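Local coordinates for protein glycosaminoglycan xylosylkinase (Hydra vulgaris, PDB 5XOM) that probably phosphorylates the xylose of the glycosaminoglycan linkage region as a secretory-pathway kinase of the Fam20 family, at residues A[81-86]-A[99-104]; A[275-280]-A[297-302]; A[305-310]-A[364-369]. One frame throughout, in Å; residues are numbered along the deposited sequence.

Contact 1: residues A[81-86]-A[99-104]; sequences KITQAT and SLDGPQ
T83 lays its methyl CG2 against the CB methylene of D101, 3.7 Å away, the two side chains crossing at about a right angle. A chi1 of 65° in T83 sets OG1 between the backbone N and the carbonyl carbon, from where it reaches S99 O at 3.2 Å. That carbonyl is gripped twice by the same residue: T83 N comes in nearly straight to S99 O at 2.8 Å, while OG1 sits well above the carbonyl plane. An alanine here would probably leave S99 O with the backbone N-H as its one donor from T83 and open a gap beside the D101 methylene. Within this antiparallel hairpin, S99 N to Q84 O (3.0 Å) ties the two strands, and D101 N to K81 O (2.9 Å) continues the pairing just past their ends. On one face of the sheet I82 CG1 meets L100 CD2 at 3.8 Å, and W50 of helix 49-56 also packs on L100. On the other face Q84 CB lies 3.8 Å from S99 OG, which is hydrogen-bonded to N107 OD1. The hairpin is thus held mainly by main-chain bonds, with one threonine hydroxyl adding a side-chain bond to a carbonyl already in use.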
loop_
_atom_site.group_PDB
_atom_site.type_symbol
_atom_site.label_atom_id
_atom_site.label_comp_id
_atom_site.label_asym_id
_atom_site.label_seq_id
_atom_site.Cartn_x
_atom_site.Cartn_y
_atom_site.Cartn_z
ATOM N N LYS A 81 -16.115 -9.728 -16.515
ATOM C CA LYS A 81 -16.739 -10.283 -17.710
ATOM C C LYS A 81 -15.828 -10.128 -18.923
ATOM O O LYS A 81 -15.205 -9.082 -19.126
ATOM C CB LYS A 81 -18.079 -9.588 -17.968
ATOM C CG LYS A 81 -18.789 -10.021 -19.244
ATOM C CD LYS A 81 -20.129 -9.310 -19.408
ATOM C CE LYS A 81 -20.856 -9.778 -20.662
ATOM N NZ LYS A 81 -20.137 -9.387 -21.909
ATOM N N ILE A 82 -15.762 -11.175 -19.738
ATOM C CA ILE A 82 -14.997 -11.152 -20.980
ATOM C C ILE A 82 -15.877 -10.570 -22.082
ATOM O O ILE A 82 -16.939 -11.118 -22.395
ATOM C CB ILE A 82 -14.509 -12.560 -21.350
ATOM C CG1 ILE A 82 -13.554 -13.086 -20.274
ATOM C CG2 ILE A 82 -13.847 -12.561 -22.729
ATOM C CD1 ILE A 82 -13.222 -14.561 -20.428
ATOM N N THR A 83 -15.426 -9.473 -22.692
ATOM C CA THR A 83 -16.213 -8.828 -23.732
ATOM C C THR A 83 -15.715 -9.120 -25.138
ATOM O O THR A 83 -16.490 -8.977 -26.086
ATOM C CB THR A 83 -16.251 -7.306 -23.517
ATOM O OG1 THR A 83 -14.936 -6.765 -23.664
ATOM C CG2 THR A 83 -16.781 -6.973 -22.133
ATOM N N GLN A 84 -14.460 -9.539 -25.296
ATOM C CA GLN A 84 -13.916 -9.921 -26.593
ATOM C C GLN A 84 -12.884 -11.016 -26.376
ATOM O O GLN A 84 -12.280 -11.108 -25.306
ATOM C CB GLN A 84 -13.243 -8.749 -27.329
ATOM C CG GLN A 84 -14.029 -7.450 -27.377
ATOM C CD GLN A 84 -15.233 -7.529 -28.293
ATOM O OE1 GLN A 84 -15.356 -8.454 -29.101
ATOM N NE2 GLN A 84 -16.138 -6.566 -28.162
ATOM N N ALA A 85 -12.677 -11.836 -27.407
ATOM C CA ALA A 85 -11.658 -12.875 -27.363
ATOM C C ALA A 85 -11.098 -13.094 -28.762
ATOM O O ALA A 85 -11.855 -13.154 -29.732
ATOM C CB ALA A 85 -12.220 -14.193 -26.810
ATOM N N THR A 86 -9.773 -13.202 -28.860
ATOM C CA THR A 86 -9.126 -13.457 -30.141
ATOM C C THR A 86 -7.816 -14.204 -29.927
ATOM O O THR A 86 -7.459 -14.580 -28.808
ATOM C CB THR A 86 -8.890 -12.157 -30.916
ATOM O OG1 THR A 86 -8.363 -12.472 -32.212
ATOM C CG2 THR A 86 -7.920 -11.261 -30.179
ATOM N N SER A 99 -10.488 -9.403 -23.671
ATOM C CA SER A 99 -10.801 -8.055 -23.225
ATOM C C SER A 99 -11.740 -8.156 -22.029
ATOM O O SER A 99 -12.829 -8.715 -22.152
ATOM C CB SER A 99 -11.449 -7.249 -24.342
ATOM O OG SER A 99 -10.508 -7.025 -25.369
ATOM N N LEU A 100 -11.314 -7.631 -20.879
ATOM C CA LEU A 100 -12.156 -7.643 -19.695
ATOM C C LEU A 100 -12.883 -6.314 -19.524
ATOM O O LEU A 100 -12.334 -5.235 -19.794
ATOM C CB LEU A 100 -11.354 -7.950 -18.428
ATOM C CG LEU A 100 -10.462 -9.186 -18.523
ATOM C CD1 LEU A 100 -9.594 -9.294 -17.279
ATOM C CD2 LEU A 100 -11.301 -10.450 -18.774
ATOM N N ASP A 101 -14.125 -6.405 -19.053
ATOM C CA ASP A 101 -15.015 -5.261 -18.942
ATOM C C ASP A 101 -14.555 -4.330 -17.827
ATOM O O ASP A 101 -13.817 -4.719 -16.913
ATOM C CB ASP A 101 -16.444 -5.736 -18.694
ATOM C CG ASP A 101 -17.484 -4.742 -19.174
ATOM O OD1 ASP A 101 -17.103 -3.718 -19.776
ATOM O OD2 ASP A 101 -18.689 -5.005 -18.969
ATOM N N GLY A 102 -15.015 -3.087 -17.910
ATOM C CA GLY A 102 -14.741 -2.073 -16.916
ATOM C C GLY A 102 -15.060 -0.700 -17.475
ATOM O O GLY A 102 -15.476 -0.569 -18.632
ATOM N N PRO A 103 -14.892 0.353 -16.667
ATOM C CA PRO A 103 -15.035 1.714 -17.218
ATOM C C PRO A 103 -14.151 1.923 -18.431
ATOM O O PRO A 103 -14.550 2.582 -19.397
ATOM C CB PRO A 103 -14.622 2.614 -16.045
ATOM C CG PRO A 103 -14.833 1.771 -14.823
ATOM C CD PRO A 103 -14.512 0.364 -15.245
ATOM N N GLN A 104 -12.946 1.373 -18.388
ATOM C CA GLN A 104 -12.086 1.172 -19.543
ATOM C C GLN A 104 -11.847 -0.326 -19.711
ATOM O O GLN A 104 -11.922 -1.091 -18.745
ATOM C CB GLN A 104 -10.763 1.918 -19.365
ATOM C CG GLN A 104 -10.236 1.804 -17.936
ATOM C CD GLN A 104 -8.871 2.434 -17.730
ATOM O OE1 GLN A 104 -8.179 2.791 -18.686
ATOM N NE2 GLN A 104 -8.483 2.590 -16.465
#

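Contact 2: residues A[275-280]-A[297-302]; sequences NADRHH and NAKSFG
N275 packs its CB on the CB of S300, 4.0 Å away, and its CA-H points at K299 O. Next, the backbone N of A276 gives its hydrogen to a water that in turn donates to K299 O at 2.7 Å, so one water bridges the two loops. For D277, a chi1 of -162° puts CG on the side of the K299 ammonium. D277 OD2 faces K299 NZ at 3.0 Å in a salt bridge whose hydrogen bond is weak; OD1 is held by the hydroxyl of Y231, and NZ also bonds to Y126 O. R278, the centre of an inverse gamma turn, sends its guanidinium across to N297. R278 NH2 meets N297 OD1 at 2.7 Å in a nearly straight bond lying close to the guanidinium plane, although the guanidinium and amide planes are 60° apart. NE is salt-bridged to D270 and NH1 bonds to L295 O, which together fix the rotation of the group. On the far loop, S300 OG bonds to N297 O at 2.6 Å. The sequences NADRHH and NAKSFG, paired as here, are consistent with the catalytic loop and with the residues directly following the position of the DFG aspartate in the protein-kinase fold.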
loop_
_atom_site.group_PDB
_atom_site.type_symbol
_atom_site.label_atom_id
_atom_site.label_comp_id
_atom_site.label_asym_id
_atom_site.label_seq_id
_atom_site.Cartn_x
_atom_site.Cartn_y
_atom_site.Cartn_z
ATOM N N ASN A 275 13.394 -21.609 -15.777
ATOM C CA ASN A 275 13.129 -21.008 -17.083
ATOM C C ASN A 275 14.455 -20.851 -17.815
ATOM O O ASN A 275 15.219 -19.916 -17.559
ATOM C CB ASN A 275 12.420 -19.664 -16.930
ATOM C CG ASN A 275 12.256 -18.928 -18.260
ATOM O OD1 ASN A 275 12.175 -17.700 -18.302
ATOM N ND2 ASN A 275 12.178 -19.674 -19.347
ATOM N N ALA A 276 14.724 -21.762 -18.748
ATOM C CA ALA A 276 15.932 -21.723 -19.554
ATOM C C ALA A 276 15.694 -21.099 -20.919
ATOM O O ALA A 276 16.521 -21.268 -21.817
ATOM C CB ALA A 276 16.507 -23.126 -19.712
ATOM N N ASP A 277 14.592 -20.367 -21.092
ATOM C CA ASP A 277 14.116 -20.005 -22.420
ATOM C C ASP A 277 13.973 -18.495 -22.607
ATOM O O ASP A 277 13.282 -18.054 -23.529
ATOM C CB ASP A 277 12.771 -20.699 -22.666
ATOM C CG ASP A 277 12.389 -20.761 -24.136
ATOM O OD1 ASP A 277 13.217 -21.216 -24.955
ATOM O OD2 ASP A 277 11.253 -20.363 -24.470
ATOM N N ARG A 278 14.663 -17.686 -21.803
ATOM C CA ARG A 278 14.640 -16.238 -22.012
ATOM C C ARG A 278 15.762 -15.840 -22.977
ATOM O O ARG A 278 16.751 -15.200 -22.618
ATOM C CB ARG A 278 14.733 -15.499 -20.681
ATOM C CG ARG A 278 14.189 -14.071 -20.753
ATOM C CD ARG A 278 14.194 -13.370 -19.399
ATOM N NE ARG A 278 13.452 -14.109 -18.380
ATOM C CZ ARG A 278 12.143 -13.994 -18.171
ATOM N NH1 ARG A 278 11.421 -13.169 -18.916
ATOM N NH2 ARG A 278 11.556 -14.702 -17.215
ATOM N N HIS A 279 15.580 -16.232 -24.242
ATOM C CA HIS A 279 16.583 -15.938 -25.262
ATOM C C HIS A 279 16.546 -14.476 -25.695
ATOM O O HIS A 279 17.580 -13.924 -26.089
ATOM C CB HIS A 279 16.397 -16.865 -26.469
ATOM C CG HIS A 279 14.987 -16.940 -26.970
ATOM N ND1 HIS A 279 14.392 -15.917 -27.677
ATOM C CD2 HIS A 279 14.057 -17.920 -26.872
ATOM C CE1 HIS A 279 13.153 -16.261 -27.987
ATOM N NE2 HIS A 279 12.925 -17.473 -27.511
ATOM N N HIS A 280 15.379 -13.841 -25.626
ATOM C CA HIS A 280 15.244 -12.396 -25.754
ATOM C C HIS A 280 14.624 -11.859 -24.474
ATOM O O HIS A 280 13.680 -12.448 -23.944
ATOM C CB HIS A 280 14.363 -12.005 -26.949
ATOM C CG HIS A 280 15.016 -12.206 -28.278
ATOM N ND1 HIS A 280 15.282 -13.454 -28.798
ATOM C CD2 HIS A 280 15.452 -11.314 -29.199
ATOM C CE1 HIS A 280 15.857 -13.323 -29.980
ATOM N NE2 HIS A 280 15.972 -12.034 -30.246
ATOM N N ASN A 297 6.811 -15.938 -18.246
ATOM C CA ASN A 297 7.610 -16.819 -17.406
ATOM C C ASN A 297 7.101 -18.256 -17.435
ATOM O O ASN A 297 7.405 -19.033 -16.525
ATOM C CB ASN A 297 7.636 -16.294 -15.970
ATOM C CG ASN A 297 7.981 -14.819 -15.894
ATOM O OD1 ASN A 297 8.960 -14.370 -16.487
ATOM N ND2 ASN A 297 7.169 -14.051 -15.160
ATOM N N ALA A 298 6.329 -18.621 -18.465
ATOM C CA ALA A 298 5.557 -19.861 -18.448
ATOM C C ALA A 298 6.365 -21.103 -18.797
ATOM O O ALA A 298 5.899 -22.217 -18.525
ATOM C CB ALA A 298 4.376 -19.767 -19.413
ATOM N N LYS A 299 7.556 -20.962 -19.372
ATOM C CA LYS A 299 8.340 -22.148 -19.707
ATOM C C LYS A 299 9.257 -22.483 -18.536
ATOM O O LYS A 299 10.486 -22.481 -18.606
ATOM C CB LYS A 299 9.116 -21.936 -21.000
ATOM C CG LYS A 299 9.469 -23.252 -21.681
ATOM C CD LYS A 299 8.411 -23.664 -22.692
ATOM C CE LYS A 299 8.473 -22.785 -23.919
ATOM N NZ LYS A 299 9.789 -22.962 -24.591
ATOM N N SER A 300 8.596 -22.816 -17.435
ATOM C CA SER A 300 9.268 -23.056 -16.174
ATOM C C SER A 300 8.489 -24.129 -15.428
ATOM O O SER A 300 7.420 -24.572 -15.868
ATOM C CB SER A 300 9.406 -21.745 -15.380
ATOM O OG SER A 300 8.145 -21.146 -15.157
ATOM N N PHE A 301 9.047 -24.553 -14.293
ATOM C CA PHE A 301 8.483 -25.644 -13.492
ATOM C C PHE A 301 8.113 -26.839 -14.373
ATOM O O PHE A 301 7.027 -27.415 -14.261
ATOM C CB PHE A 301 7.286 -25.161 -12.668
ATOM C CG PHE A 301 7.643 -24.092 -11.656
ATOM C CD1 PHE A 301 8.306 -24.424 -10.477
ATOM C CD2 PHE A 301 7.303 -22.763 -11.875
ATOM C CE1 PHE A 301 8.638 -23.445 -9.542
ATOM C CE2 PHE A 301 7.629 -21.775 -10.945
ATOM C CZ PHE A 301 8.302 -22.117 -9.778
ATOM N N GLY A 302 9.032 -27.209 -15.265
ATOM C CA GLY A 302 8.857 -28.378 -16.103
ATOM C C GLY A 302 9.419 -29.644 -15.481
ATOM O O GLY A 302 8.899 -30.730 -15.740
HETATM O O HOH W 1 12.601 -23.374 -20.033
#

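Contact 3: residues A[305-310]-A[364-369]; sequences FVDEKS and LDRRLL
D307 OD2 is gripped by two arginines from consecutive positions of helix 358-382: R367 NE at 2.8 Å and R366 NH2 at 2.9 Å. R366 takes the carboxylate side-on, its NE donating to D307 OD1 at 2.9 Å as NH2 serves OD2. Both bonds use syn lone pairs, and the two flat groups are nearly coplanar, 22° apart. The bend at chi3 of R366 (67°) turns NE toward OD1. R367 arrives differently. Its chain is extended from CG to NE, its guanidinium plane stands steeply to the carboxylate (79°), and NE meets OD2 from above the carboxylate plane. Beyond it, R367 NH2 makes a weak, bent bond to V306 O at 2.8 Å. Neighbouring carbonyls take up further N-H groups: R366 NH2 also bonds to P304 O, and R367 NH1 reaches L272 O near the C-terminal end of helix 259-273. The three side chains form a salt-bridge network that pins the loop before helix 313-318 to the long helix 358-382. With two guanidinium groups around one carboxylate, D307 is likely to stay ionised, and its charge would offset part of the repulsion between the adjacent arginines.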
loop_
_atom_site.group_PDB
_atom_site.type_symbol
_atom_site.label_atom_id
_atom_site.label_comp_id
_atom_site.label_asym_id
_atom_site.label_seq_id
_atom_site.Cartn_x
_atom_site.Cartn_y
_atom_site.Cartn_z
ATOM N N PHE A 305 13.237 -32.081 -10.531
ATOM C CA PHE A 305 14.391 -32.858 -10.101
ATOM C C PHE A 305 15.695 -32.378 -10.720
ATOM O O PHE A 305 16.765 -32.841 -10.311
ATOM C CB PHE A 305 14.187 -34.352 -10.410
ATOM C CG PHE A 305 12.861 -34.885 -9.939
ATOM C CD1 PHE A 305 12.519 -34.842 -8.602
ATOM C CD2 PHE A 305 11.976 -35.478 -10.835
ATOM C CE1 PHE A 305 11.288 -35.332 -8.163
ATOM C CE2 PHE A 305 10.758 -35.986 -10.405
ATOM C CZ PHE A 305 10.412 -35.911 -9.063
ATOM N N VAL A 306 15.635 -31.476 -11.696
ATOM C CA VAL A 306 16.811 -31.020 -12.427
ATOM C C VAL A 306 16.973 -29.526 -12.185
ATOM O O VAL A 306 16.004 -28.761 -12.268
ATOM C CB VAL A 306 16.688 -31.313 -13.934
ATOM C CG1 VAL A 306 17.877 -30.745 -14.704
ATOM C CG2 VAL A 306 16.546 -32.819 -14.182
ATOM N N ASP A 307 18.201 -29.121 -11.886
ATOM C CA ASP A 307 18.565 -27.715 -11.729
ATOM C C ASP A 307 19.553 -27.373 -12.833
ATOM O O ASP A 307 20.685 -27.879 -12.834
ATOM C CB ASP A 307 19.147 -27.460 -10.344
ATOM C CG ASP A 307 18.350 -28.158 -9.233
ATOM O OD1 ASP A 307 18.958 -28.727 -8.300
ATOM O OD2 ASP A 307 17.100 -28.147 -9.303
ATOM N N GLU A 308 19.141 -26.508 -13.769
ATOM C CA GLU A 308 19.999 -26.172 -14.918
ATOM C C GLU A 308 20.832 -24.959 -14.524
ATOM O O GLU A 308 20.422 -23.801 -14.682
ATOM C CB GLU A 308 19.173 -25.918 -16.177
ATOM C CG GLU A 308 18.337 -27.108 -16.649
ATOM C CD GLU A 308 19.099 -28.024 -17.597
ATOM O OE1 GLU A 308 18.504 -28.986 -18.097
ATOM O OE2 GLU A 308 20.276 -27.767 -17.871
ATOM N N LYS A 309 22.036 -25.229 -14.019
ATOM C CA LYS A 309 22.916 -24.167 -13.532
ATOM C C LYS A 309 23.367 -23.229 -14.641
ATOM O O LYS A 309 23.770 -22.106 -14.346
ATOM C CB LYS A 309 24.115 -24.779 -12.818
ATOM C CG LYS A 309 23.776 -25.398 -11.468
ATOM C CD LYS A 309 25.012 -25.979 -10.807
ATOM C CE LYS A 309 24.676 -26.596 -9.461
ATOM N NZ LYS A 309 25.849 -27.264 -8.814
ATOM N N SER A 310 23.305 -23.662 -15.905
ATOM C CA SER A 310 23.654 -22.761 -16.999
ATOM C C SER A 310 22.781 -21.510 -17.020
ATOM O O SER A 310 23.201 -20.486 -17.571
ATOM C CB SER A 310 23.548 -23.486 -18.343
ATOM O OG SER A 310 22.219 -23.927 -18.583
ATOM N N LEU A 364 12.534 -25.216 -5.375
ATOM C CA LEU A 364 12.820 -23.810 -5.077
ATOM C C LEU A 364 13.826 -23.672 -3.940
ATOM O O LEU A 364 14.816 -22.940 -4.053
ATOM C CB LEU A 364 11.523 -23.100 -4.705
ATOM C CG LEU A 364 10.626 -22.723 -5.869
ATOM C CD1 LEU A 364 9.349 -22.135 -5.328
ATOM C CD2 LEU A 364 11.340 -21.753 -6.810
ATOM N N ASP A 365 13.570 -24.352 -2.819
ATOM C CA ASP A 365 14.466 -24.249 -1.672
ATOM C C ASP A 365 15.834 -24.821 -1.998
ATOM O O ASP A 365 16.860 -24.270 -1.578
ATOM C CB ASP A 365 13.863 -24.965 -0.464
ATOM C CG ASP A 365 12.529 -24.384 -0.057
ATOM O OD1 ASP A 365 11.689 -25.141 0.477
ATOM O OD2 ASP A 365 12.311 -23.174 -0.264
ATOM N N ARG A 366 15.871 -25.933 -2.738
ATOM C CA ARG A 366 17.149 -26.494 -3.162
ATOM C C ARG A 366 17.919 -25.511 -4.033
ATOM O O ARG A 366 19.127 -25.320 -3.854
ATOM C CB ARG A 366 16.924 -27.812 -3.905
ATOM C CG ARG A 366 18.208 -28.533 -4.287
ATOM C CD ARG A 366 17.915 -29.893 -4.926
ATOM N NE ARG A 366 17.252 -29.729 -6.212
ATOM C CZ ARG A 366 15.990 -30.072 -6.448
ATOM N NH1 ARG A 366 15.258 -30.615 -5.484
ATOM N NH2 ARG A 366 15.459 -29.867 -7.647
ATOM N N ARG A 367 17.232 -24.866 -4.974
ATOM C CA ARG A 367 17.929 -23.978 -5.895
ATOM C C ARG A 367 18.355 -22.678 -5.225
ATOM O O ARG A 367 19.339 -22.061 -5.649
ATOM C CB ARG A 367 17.041 -23.698 -7.101
ATOM C CG ARG A 367 16.886 -24.893 -8.020
ATOM C CD ARG A 367 15.685 -24.746 -8.928
ATOM N NE ARG A 367 15.360 -26.024 -9.550
ATOM C CZ ARG A 367 14.213 -26.284 -10.170
ATOM N NH1 ARG A 367 13.275 -25.350 -10.252
ATOM N NH2 ARG A 367 14.002 -27.482 -10.704
ATOM N N LEU A 368 17.649 -22.259 -4.173
ATOM C CA LEU A 368 18.073 -21.075 -3.436
ATOM C C LEU A 368 19.432 -21.301 -2.787
ATOM O O LEU A 368 20.302 -20.421 -2.831
ATOM C CB LEU A 368 17.017 -20.701 -2.396
ATOM C CG LEU A 368 17.329 -19.546 -1.438
ATOM C CD1 LEU A 368 17.700 -18.289 -2.206
ATOM C CD2 LEU A 368 16.142 -19.280 -0.527
ATOM N N LEU A 369 19.656 -22.493 -2.221
ATOM C CA LEU A 369 20.972 -22.807 -1.674
ATOM C C LEU A 369 22.033 -22.847 -2.766
ATOM O O LEU A 369 23.181 -22.447 -2.540
ATOM C CB LEU A 369 20.948 -24.131 -0.914
ATOM C CG LEU A 369 20.115 -24.154 0.365
ATOM C CD1 LEU A 369 20.228 -25.513 1.033
ATOM C CD2 LEU A 369 20.551 -23.039 1.309
#

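How the contacts relate
Contact 2 lies nearest the chain's centre, about 8 Å between centres, and like contact 1, at an outermost strand of its sheet, is partly buried; contact 3 is a surface contact, although R367 is buried. Contacts 2 and 3 are neighbours, their centres about 14 Å apart; they touch where F301 CE1 packs 4.2 Å from L364 CD2, and helix 259-273 borders both. Contact 1 stands apart, about 39 Å from contact 3 between centres and across the chain's centre from it. Chemistry follows place: main-chain bonds dominate the hairpin, a salt bridge, an arginine-amide bond and one bridging water join the two inner loops, and a doubly paired carboxylate fastens a loop to a helix.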